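Local coordinates for protein cryptochrome DASH, chloroplastic/mitochondrial (Arabidopsis thaliana, PDB 2J4D) that repairs cyclobutane pyrimidine dimers in single-stranded DNA as a photolyase, carries FAD and a folate antenna, and may also act as a photoreceptor, at residues L171-T176 against Y331-S336; D192-F197 against L326-Y331. All blocks are in the same frame, centred on the assembly; numbering follows the deposited sequence.

Contact 1 of 2, residues L171-T176 against Y331-S336. With FAD (flavin-adenine dinucleotide), chain C.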
loop_
_atom_site.group_PDB
_atom_site.type_symbol
_atom_site.label_atom_id
_atom_site.label_comp_id
_atom_site.label_asym_id
_atom_site.label_seq_id
_atom_site.Cartn_x
_atom_site.Cartn_y
_atom_site.Cartn_z
ATOM N N LEU A 171 16.694 -4.666 -12.503
ATOM C CA LEU A 171 15.641 -3.985 -11.743
ATOM C C LEU A 171 14.865 -3.057 -12.672
ATOM O O LEU A 171 15.445 -2.236 -13.375
ATOM C CB LEU A 171 16.265 -3.210 -10.574
ATOM C CG LEU A 171 17.015 -4.130 -9.592
ATOM C CD1 LEU A 171 17.826 -3.331 -8.603
ATOM C CD2 LEU A 171 16.009 -5.016 -8.868
ATOM N N ILE A 172 13.544 -3.193 -12.668
ATOM C CA ILE A 172 12.691 -2.410 -13.545
ATOM C C ILE A 172 11.868 -1.386 -12.774
ATOM O O ILE A 172 11.268 -1.713 -11.751
ATOM C CB ILE A 172 11.714 -3.344 -14.288
ATOM C CG1 ILE A 172 12.481 -4.520 -14.900
ATOM C CG2 ILE A 172 10.933 -2.571 -15.336
ATOM C CD1 ILE A 172 13.592 -4.111 -15.836
ATOM N N TRP A 173 11.828 -0.147 -13.251
ATOM C CA TRP A 173 11.017 0.843 -12.558
ATOM C C TRP A 173 9.541 0.533 -12.785
ATOM O O TRP A 173 9.130 0.195 -13.896
ATOM C CB TRP A 173 11.293 2.266 -13.051
ATOM C CG TRP A 173 10.488 3.253 -12.273
ATOM C CD1 TRP A 173 9.254 3.758 -12.594
ATOM C CD2 TRP A 173 10.792 3.742 -10.966
ATOM N NE1 TRP A 173 8.770 4.526 -11.557
ATOM C CE2 TRP A 173 9.693 4.531 -10.545
ATOM C CE3 TRP A 173 11.886 3.585 -10.104
ATOM C CZ2 TRP A 173 9.659 5.156 -9.302
ATOM C CZ3 TRP A 173 11.851 4.210 -8.861
ATOM C CH2 TRP A 173 10.742 4.985 -8.474
ATOM N N GLY A 174 8.749 0.649 -11.729
ATOM C CA GLY A 174 7.319 0.409 -11.843
ATOM C C GLY A 174 6.638 1.159 -10.718
ATOM O O GLY A 174 7.144 2.176 -10.262
ATOM N N SER A 175 5.490 0.664 -10.277
ATOM C CA SER A 175 4.740 1.258 -9.172
ATOM C C SER A 175 4.098 2.640 -9.341
ATOM O O SER A 175 3.026 2.863 -8.796
ATOM C CB SER A 175 5.597 1.262 -7.888
ATOM O OG SER A 175 6.655 2.212 -7.932
ATOM N N THR A 176 4.708 3.562 -10.086
ATOM C CA THR A 176 4.118 4.908 -10.216
ATOM C C THR A 176 3.235 5.155 -11.438
ATOM O O THR A 176 3.362 4.468 -12.446
ATOM C CB THR A 176 5.214 5.979 -10.196
ATOM O OG1 THR A 176 6.131 5.738 -11.270
ATOM C CG2 THR A 176 5.961 5.953 -8.865
ATOM N N TYR A 331 4.161 11.244 -5.877
ATOM C CA TYR A 331 5.000 12.253 -5.246
ATOM C C TYR A 331 5.782 11.716 -4.060
ATOM O O TYR A 331 6.987 11.933 -3.966
ATOM C CB TYR A 331 4.153 13.450 -4.805
ATOM C CG TYR A 331 4.959 14.597 -4.240
ATOM C CD1 TYR A 331 5.922 15.246 -5.015
ATOM C CD2 TYR A 331 4.764 15.032 -2.927
ATOM C CE1 TYR A 331 6.675 16.297 -4.501
ATOM C CE2 TYR A 331 5.511 16.083 -2.398
ATOM C CZ TYR A 331 6.464 16.710 -3.189
ATOM O OH TYR A 331 7.206 17.748 -2.674
ATOM N N PHE A 332 5.114 11.026 -3.141
ATOM C CA PHE A 332 5.846 10.505 -1.991
ATOM C C PHE A 332 6.840 9.419 -2.387
ATOM O O PHE A 332 7.886 9.267 -1.756
ATOM C CB PHE A 332 4.883 9.997 -0.913
ATOM C CG PHE A 332 4.291 11.105 -0.073
ATOM C CD1 PHE A 332 5.121 11.982 0.624
ATOM C CD2 PHE A 332 2.916 11.275 0.013
ATOM C CE1 PHE A 332 4.587 13.012 1.394
ATOM C CE2 PHE A 332 2.367 12.303 0.782
ATOM C CZ PHE A 332 3.203 13.173 1.475
ATOM N N ARG A 333 6.519 8.669 -3.435
ATOM C CA ARG A 333 7.423 7.622 -3.898
ATOM C C ARG A 333 8.709 8.279 -4.427
ATOM O O ARG A 333 9.818 7.853 -4.088
ATOM C CB ARG A 333 6.735 6.789 -4.994
ATOM C CG ARG A 333 7.661 5.888 -5.797
ATOM C CD ARG A 333 8.226 4.749 -4.981
ATOM N NE ARG A 333 7.192 3.806 -4.568
ATOM C CZ ARG A 333 7.441 2.623 -4.012
ATOM N NH1 ARG A 333 8.695 2.234 -3.805
ATOM N NH2 ARG A 333 6.438 1.835 -3.651
ATOM N N PHE A 334 8.575 9.323 -5.242
ATOM C CA PHE A 334 9.774 9.989 -5.764
ATOM C C PHE A 334 10.489 10.734 -4.640
ATOM O O PHE A 334 11.715 10.777 -4.589
ATOM C CB PHE A 334 9.421 10.969 -6.897
ATOM C CG PHE A 334 8.852 10.303 -8.128
ATOM C CD1 PHE A 334 9.506 9.230 -8.722
ATOM C CD2 PHE A 334 7.661 10.756 -8.694
ATOM C CE1 PHE A 334 8.976 8.610 -9.863
ATOM C CE2 PHE A 334 7.124 10.146 -9.837
ATOM C CZ PHE A 334 7.786 9.070 -10.418
ATOM N N LEU A 335 9.715 11.299 -3.721
ATOM C CA LEU A 335 10.288 12.044 -2.606
ATOM C C LEU A 335 11.147 11.131 -1.726
ATOM O O LEU A 335 12.144 11.573 -1.154
ATOM C CB LEU A 335 9.161 12.684 -1.789
ATOM C CG LEU A 335 9.409 13.929 -0.928
ATOM C CD1 LEU A 335 10.132 15.009 -1.718
ATOM C CD2 LEU A 335 8.062 14.454 -0.451
ATOM N N SER A 336 10.777 9.856 -1.628
ATOM C CA SER A 336 11.556 8.931 -0.810
ATOM C C SER A 336 12.979 8.861 -1.343
ATOM O O SER A 336 13.935 8.736 -0.575
ATOM C CB SER A 336 10.928 7.525 -0.793
ATOM O OG SER A 336 11.065 6.853 -2.037
HETATM P PA FAD C . -8.544 7.483 -1.833
HETATM O O1A FAD C . -9.534 6.644 -2.539
HETATM O O2A FAD C . -8.946 8.804 -1.295
HETATM O O5B FAD C . -7.264 7.732 -2.776
HETATM C C5B FAD C . -6.994 6.861 -3.896
HETATM C C4B FAD C . -5.520 6.447 -3.835
HETATM O O4B FAD C . -4.718 7.626 -3.876
HETATM C C3B FAD C . -5.105 5.717 -2.562
HETATM O O3B FAD C . -5.454 4.343 -2.581
HETATM C C2B FAD C . -3.635 5.998 -2.536
HETATM O O2B FAD C . -2.838 5.083 -3.255
HETATM C C1B FAD C . -3.547 7.441 -3.063
HETATM N N9A FAD C . -3.526 8.493 -2.025
HETATM C C8A FAD C . -4.589 9.239 -1.554
HETATM N N7A FAD C . -4.227 10.111 -0.622
HETATM C C5A FAD C . -2.868 9.931 -0.482
HETATM C C6A FAD C . -1.911 10.552 0.355
HETATM N N6A FAD C . -2.183 11.525 1.214
HETATM N N1A FAD C . -0.600 10.118 0.250
HETATM C C2A FAD C . -0.272 9.113 -0.628
HETATM N N3A FAD C . -1.138 8.478 -1.454
HETATM C C4A FAD C . -2.422 8.913 -1.335
HETATM N N1 FAD C . -1.285 5.640 2.152
HETATM C C2 FAD C . -0.706 4.447 1.775
HETATM O O2 FAD C . -0.914 3.967 0.676
HETATM N N3 FAD C . 0.131 3.795 2.693
HETATM C C4 FAD C . 0.415 4.277 3.968
HETATM O O4 FAD C . 1.164 3.649 4.738
HETATM C C4X FAD C . -0.184 5.502 4.349
HETATM N N5 FAD C . 0.042 6.063 5.616
HETATM C C5X FAD C . -0.459 7.325 5.941
HETATM C C6 FAD C . -0.129 7.933 7.159
HETATM C C7 FAD C . -0.620 9.209 7.521
HETATM C C7M FAD C . -0.224 9.810 8.847
HETATM C C8 FAD C . -1.489 9.896 6.597
HETATM C C8M FAD C . -2.067 11.269 6.899
HETATM C C9 FAD C . -1.827 9.294 5.369
HETATM C C9A FAD C . -1.325 8.007 5.012
HETATM N N10 FAD C . -1.653 7.372 3.777
HETATM C C10 FAD C . -1.034 6.157 3.409
HETATM C "C1'" FAD C . -2.328 8.152 2.690
HETATM C "C2'" FAD C . -3.867 8.070 2.628
HETATM O "O2'" FAD C . -4.413 8.353 3.905
HETATM C "C3'" FAD C . -4.295 6.674 2.182
HETATM O "O3'" FAD C . -3.692 6.337 0.918
HETATM C "C4'" FAD C . -5.811 6.500 1.984
HETATM O "O4'" FAD C . -6.503 6.723 3.215
HETATM C "C5'" FAD C . -6.087 5.088 1.484
HETATM O "O5'" FAD C . -7.489 4.911 1.269
HETATM P P FAD C . -8.233 5.081 -0.112
HETATM O O1P FAD C . -7.616 4.090 -1.008
HETATM O O2P FAD C . -9.695 4.903 0.106
HETATM O O3P FAD C . -8.069 6.591 -0.575
#
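Trp173 and Thr176 meet Arg333 and Phe334 in a buried contact of aromatic, aliphatic and polar side chains, where the loop leaving strand 168-172, an outermost strand of the five-stranded parallel sheet, runs up against helix 317-339 of the FAD-binding part. No hydrogen bond joins the two segments; they meet by van der Waals packing, on a loop braced by its own hydrogen bond. With its CG anti to the backbone N (chi1 -177°), the Trp173 indole lies alongside the loop that follows it, and its NE1 gives a nearly straight hydrogen bond of 2.9 Å to Thr176 OG1, which lies in the indole plane. That oxygen is also hydrogen-bonded to the backbone O of Tyr178, so the threonine hydroxyl ties the indole to the loop beyond. The benzo ring of the indole then meets the helix, through CZ2 beside the N-H edge: Trp173 CZ2 comes within 3.6 Å of Phe334 CE1. The two rings are nearly parallel, at 16°, but slid so far apart that they barely overlap, with 5.9 Å between the centroids of the phenyl and the six-membered ring. The methyl branch of Thr176 touches Arg333 instead, CG2 lying 3.5 Å from Arg333 CG, while Phe334 CZ sits close to both its branches. With CG anti to the backbone N, Arg333 lays that methylene on the threonine methyl; the bends at chi2 and chi3 then carry the guanidinium past the loop, where Ser175 OG lies over one face. The charge itself is met elsewhere, by a salt bridge from NH1 to Glu144. On the same helix, Phe332 brings its ring edge to the FAD adenine. Such a seam between the Rossmann-like alpha/beta domain and the helical FAD-binding domain is characteristic of the photolyase/cryptochrome fold.

Contact 2 of 2, residues D192-F197 against L326-Y331. With FAD (flavin-adenine dinucleotide), chain C.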
loop_
_atom_site.group_PDB
_atom_site.type_symbol
_atom_site.label_atom_id
_atom_site.label_comp_id
_atom_site.label_asym_id
_atom_site.label_seq_id
_atom_site.Cartn_x
_atom_site.Cartn_y
_atom_site.Cartn_z
ATOM N N ASP A 192 9.905 20.566 -3.739
ATOM C CA ASP A 192 9.539 20.271 -2.354
ATOM C C ASP A 192 8.093 20.647 -2.051
ATOM O O ASP A 192 7.610 20.452 -0.937
ATOM C CB ASP A 192 10.478 20.983 -1.371
ATOM C CG ASP A 192 11.815 20.266 -1.224
ATOM O OD1 ASP A 192 11.849 19.033 -1.432
ATOM O OD2 ASP A 192 12.825 20.922 -0.888
ATOM N N VAL A 193 7.412 21.199 -3.047
ATOM C CA VAL A 193 6.010 21.581 -2.907
ATOM C C VAL A 193 5.188 20.717 -3.862
ATOM O O VAL A 193 5.411 20.730 -5.070
ATOM C CB VAL A 193 5.803 23.061 -3.258
ATOM C CG1 VAL A 193 4.314 23.405 -3.225
ATOM C CG2 VAL A 193 6.571 23.930 -2.266
ATOM N N TYR A 194 4.244 19.962 -3.315
ATOM C CA TYR A 194 3.415 19.079 -4.133
ATOM C C TYR A 194 2.744 19.760 -5.314
ATOM O O TYR A 194 2.742 19.231 -6.426
ATOM C CB TYR A 194 2.331 18.426 -3.281
ATOM C CG TYR A 194 1.301 17.674 -4.104
ATOM C CD1 TYR A 194 1.556 16.385 -4.581
ATOM C CD2 TYR A 194 0.076 18.263 -4.419
ATOM C CE1 TYR A 194 0.605 15.703 -5.350
ATOM C CE2 TYR A 194 -0.873 17.595 -5.186
ATOM C CZ TYR A 194 -0.602 16.319 -5.644
ATOM O OH TYR A 194 -1.549 15.674 -6.394
ATOM N N THR A 195 2.153 20.925 -5.068
ATOM C CA THR A 195 1.455 21.645 -6.120
ATOM C C THR A 195 2.345 21.877 -7.327
ATOM O O THR A 195 1.901 21.748 -8.469
ATOM C CB THR A 195 0.933 22.997 -5.614
ATOM O OG1 THR A 195 0.012 22.769 -4.542
ATOM C CG2 THR A 195 0.220 23.740 -6.732
ATOM N N GLN A 196 3.602 22.216 -7.075
ATOM C CA GLN A 196 4.529 22.448 -8.170
ATOM C C GLN A 196 4.857 21.161 -8.914
ATOM O O GLN A 196 4.954 21.156 -10.140
ATOM C CB GLN A 196 5.796 23.113 -7.650
ATOM C CG GLN A 196 5.522 24.529 -7.171
ATOM C CD GLN A 196 4.720 25.335 -8.191
ATOM O OE1 GLN A 196 3.603 25.790 -7.911
ATOM N NE2 GLN A 196 5.286 25.507 -9.384
ATOM N N PHE A 197 5.025 20.070 -8.169
ATOM C CA PHE A 197 5.303 18.771 -8.777
ATOM C C PHE A 197 4.115 18.392 -9.655
ATOM O O PHE A 197 4.269 18.021 -10.816
ATOM C CB PHE A 197 5.484 17.705 -7.692
ATOM C CG PHE A 197 5.406 16.299 -8.207
ATOM C CD1 PHE A 197 6.470 15.737 -8.905
ATOM C CD2 PHE A 197 4.261 15.528 -7.992
ATOM C CE1 PHE A 197 6.398 14.426 -9.381
ATOM C CE2 PHE A 197 4.180 14.217 -8.465
ATOM C CZ PHE A 197 5.249 13.665 -9.159
ATOM N N LEU A 326 -3.746 9.870 -6.731
ATOM C CA LEU A 326 -2.725 8.916 -7.152
ATOM C C LEU A 326 -1.416 9.652 -7.405
ATOM O O LEU A 326 -0.338 9.066 -7.280
ATOM C CB LEU A 326 -3.159 8.166 -8.418
ATOM C CG LEU A 326 -4.189 7.058 -8.188
ATOM C CD1 LEU A 326 -4.661 6.487 -9.524
ATOM C CD2 LEU A 326 -3.553 5.966 -7.312
ATOM N N ILE A 327 -1.511 10.932 -7.768
ATOM C CA ILE A 327 -0.314 11.736 -8.003
ATOM C C ILE A 327 0.376 12.003 -6.665
ATOM O O ILE A 327 1.596 12.160 -6.606
ATOM C CB ILE A 327 -0.661 13.064 -8.730
ATOM C CG1 ILE A 327 -1.168 12.740 -10.140
ATOM C CG2 ILE A 327 0.572 13.958 -8.836
ATOM C CD1 ILE A 327 -1.606 13.948 -10.939
ATOM N N TRP A 328 -0.404 12.040 -5.587
ATOM C CA TRP A 328 0.168 12.225 -4.257
ATOM C C TRP A 328 0.995 10.979 -3.941
ATOM O O TRP A 328 2.064 11.070 -3.334
ATOM C CB TRP A 328 -0.929 12.391 -3.194
ATOM C CG TRP A 328 -1.218 13.827 -2.837
ATOM C CD1 TRP A 328 -2.319 14.564 -3.194
ATOM C CD2 TRP A 328 -0.386 14.700 -2.063
ATOM N NE1 TRP A 328 -2.220 15.845 -2.682
ATOM C CE2 TRP A 328 -1.045 15.952 -1.985
ATOM C CE3 TRP A 328 0.853 14.549 -1.428
ATOM C CZ2 TRP A 328 -0.505 17.043 -1.291
ATOM C CZ3 TRP A 328 1.390 15.636 -0.740
ATOM C CH2 TRP A 328 0.708 16.866 -0.678
ATOM N N ARG A 329 0.491 9.813 -4.343
ATOM C CA ARG A 329 1.224 8.564 -4.114
ATOM C C ARG A 329 2.544 8.609 -4.901
ATOM O O ARG A 329 3.607 8.260 -4.379
ATOM C CB ARG A 329 0.375 7.371 -4.556
ATOM C CG ARG A 329 1.104 6.038 -4.532
ATOM C CD ARG A 329 0.136 4.873 -4.748
ATOM N NE ARG A 329 0.856 3.611 -4.843
ATOM C CZ ARG A 329 1.475 3.187 -5.941
ATOM N NH1 ARG A 329 1.452 3.919 -7.051
ATOM N NH2 ARG A 329 2.146 2.045 -5.920
ATOM N N ASP A 330 2.470 9.036 -6.161
ATOM C CA ASP A 330 3.666 9.161 -6.998
ATOM C C ASP A 330 4.665 10.100 -6.328
ATOM O O ASP A 330 5.864 9.809 -6.232
ATOM C CB ASP A 330 3.307 9.764 -8.362
ATOM C CG ASP A 330 2.889 8.729 -9.384
ATOM O OD1 ASP A 330 2.545 7.580 -9.014
ATOM O OD2 ASP A 330 2.895 9.084 -10.582
ATOM N N TYR A 331 4.161 11.244 -5.877
ATOM C CA TYR A 331 5.000 12.253 -5.246
ATOM C C TYR A 331 5.782 11.716 -4.060
ATOM O O TYR A 331 6.987 11.933 -3.966
ATOM C CB TYR A 331 4.153 13.450 -4.805
ATOM C CG TYR A 331 4.959 14.597 -4.240
ATOM C CD1 TYR A 331 5.922 15.246 -5.015
ATOM C CD2 TYR A 331 4.764 15.032 -2.927
ATOM C CE1 TYR A 331 6.675 16.297 -4.501
ATOM C CE2 TYR A 331 5.511 16.083 -2.398
ATOM C CZ TYR A 331 6.464 16.710 -3.189
ATOM O OH TYR A 331 7.206 17.748 -2.674
HETATM P PA FAD C . -8.544 7.483 -1.833
HETATM O O1A FAD C . -9.534 6.644 -2.539
HETATM O O2A FAD C . -8.946 8.804 -1.295
HETATM O O5B FAD C . -7.264 7.732 -2.776
HETATM C C5B FAD C . -6.994 6.861 -3.896
HETATM C C4B FAD C . -5.520 6.447 -3.835
HETATM O O4B FAD C . -4.718 7.626 -3.876
HETATM C C3B FAD C . -5.105 5.717 -2.562
HETATM O O3B FAD C . -5.454 4.343 -2.581
HETATM C C2B FAD C . -3.635 5.998 -2.536
HETATM O O2B FAD C . -2.838 5.083 -3.255
HETATM C C1B FAD C . -3.547 7.441 -3.063
HETATM N N9A FAD C . -3.526 8.493 -2.025
HETATM C C8A FAD C . -4.589 9.239 -1.554
HETATM N N7A FAD C . -4.227 10.111 -0.622
HETATM C C5A FAD C . -2.868 9.931 -0.482
HETATM C C6A FAD C . -1.911 10.552 0.355
HETATM N N6A FAD C . -2.183 11.525 1.214
HETATM N N1A FAD C . -0.600 10.118 0.250
HETATM C C2A FAD C . -0.272 9.113 -0.628
HETATM N N3A FAD C . -1.138 8.478 -1.454
HETATM C C4A FAD C . -2.422 8.913 -1.335
HETATM N N1 FAD C . -1.285 5.640 2.152
HETATM C C2 FAD C . -0.706 4.447 1.775
HETATM O O2 FAD C . -0.914 3.967 0.676
HETATM N N3 FAD C . 0.131 3.795 2.693
HETATM C C4 FAD C . 0.415 4.277 3.968
HETATM O O4 FAD C . 1.164 3.649 4.738
HETATM C C4X FAD C . -0.184 5.502 4.349
HETATM N N5 FAD C . 0.042 6.063 5.616
HETATM C C5X FAD C . -0.459 7.325 5.941
HETATM C C6 FAD C . -0.129 7.933 7.159
HETATM C C7 FAD C . -0.620 9.209 7.521
HETATM C C7M FAD C . -0.224 9.810 8.847
HETATM C C8 FAD C . -1.489 9.896 6.597
HETATM C C8M FAD C . -2.067 11.269 6.899
HETATM C C9 FAD C . -1.827 9.294 5.369
HETATM C C9A FAD C . -1.325 8.007 5.012
HETATM N N10 FAD C . -1.653 7.372 3.777
HETATM C C10 FAD C . -1.034 6.157 3.409
HETATM C "C1'" FAD C . -2.328 8.152 2.690
HETATM C "C2'" FAD C . -3.867 8.070 2.628
HETATM O "O2'" FAD C . -4.413 8.353 3.905
HETATM C "C3'" FAD C . -4.295 6.674 2.182
HETATM O "O3'" FAD C . -3.692 6.337 0.918
HETATM C "C4'" FAD C . -5.811 6.500 1.984
HETATM O "O4'" FAD C . -6.503 6.723 3.215
HETATM C "C5'" FAD C . -6.087 5.088 1.484
HETATM O "O5'" FAD C . -7.489 4.911 1.269
HETATM P P FAD C . -8.233 5.081 -0.112
HETATM O O1P FAD C . -7.616 4.090 -1.008
HETATM O O2P FAD C . -9.695 4.903 0.106
HETATM O O3P FAD C . -8.069 6.591 -0.575
#
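The ring of Tyr194 has the indole of Trp328 over one face and, at its edge, Tyr331 CD2 and the backbone O of Ile327. On that face the two groups form a face-to-face stack: the tyrosine ring and the five-membered ring of the indole lie 6° from parallel, with centroids 3.6 Å apart. Trp328 NE1 sits above the tyrosine ring, 3.3 Å from Tyr194 CE2, while Tyr194 CB lies over the six-membered half of the indole in a CH-pi contact. Toward Tyr331 the same ring turns its edge, in an offset edge-to-face pair with planes at 76°. Tyr194 CA adds a second CH-pi contact over the face of Tyr331, 4.1 Å from its centroid. Phe197, one helical turn after Tyr194, receives Tyr331 CD1 over one face, 3.4 Å from Phe197 CG, and these two rings are inclined at 41°. Both Tyr194 and Phe197 hold CG anti to the backbone N, which aims the two rings at the neighbouring helix about Tyr331. Between them enters Ile327, whose CG2 methyl is 3.6 Å from Phe197 CE2 and also touches Tyr194. The hydroxyls at the ends of the tyrosines find backbone oxygens: Tyr194 OH that of Phe324, Tyr331 OH that of Pro191. Away from this interface, the helix faces the cofactor with Leu326 and Arg329, whose CD lies 3.3 Å from O2B of the FAD ribose. Asp192, just before helix 194-204, is part of a folate-binding pocket and pairs with Lys338. Tyr194, Phe197, Trp328 and Tyr331 thus form an aromatic cluster, here packing the start of helix 194-204 against a helix of the FAD-binding domain that lines the adenosine end of the flavin site.

Both contacts are buried and draw on helix 317-339, sharing Tyr331, and their centres lie about 12 Å apart. Contact 1 brings a loop at the end of a sheet strand to the helix, and its smaller interface mixes aromatic, aliphatic and polar atoms around a charged side chain; contact 2 sets helix against helix and is dominated by aromatic rings, with about twice the buried surface. They also meet directly: Ser175 O lies 2.6 Å from Arg329 NH1, a probable hydrogen bond, and Phe334 packs on Phe197. The loop after strand 168-172 and the start of helix 194-204, which follow each other in the chain, thus pack on neighbouring parts of one helix that borders the FAD.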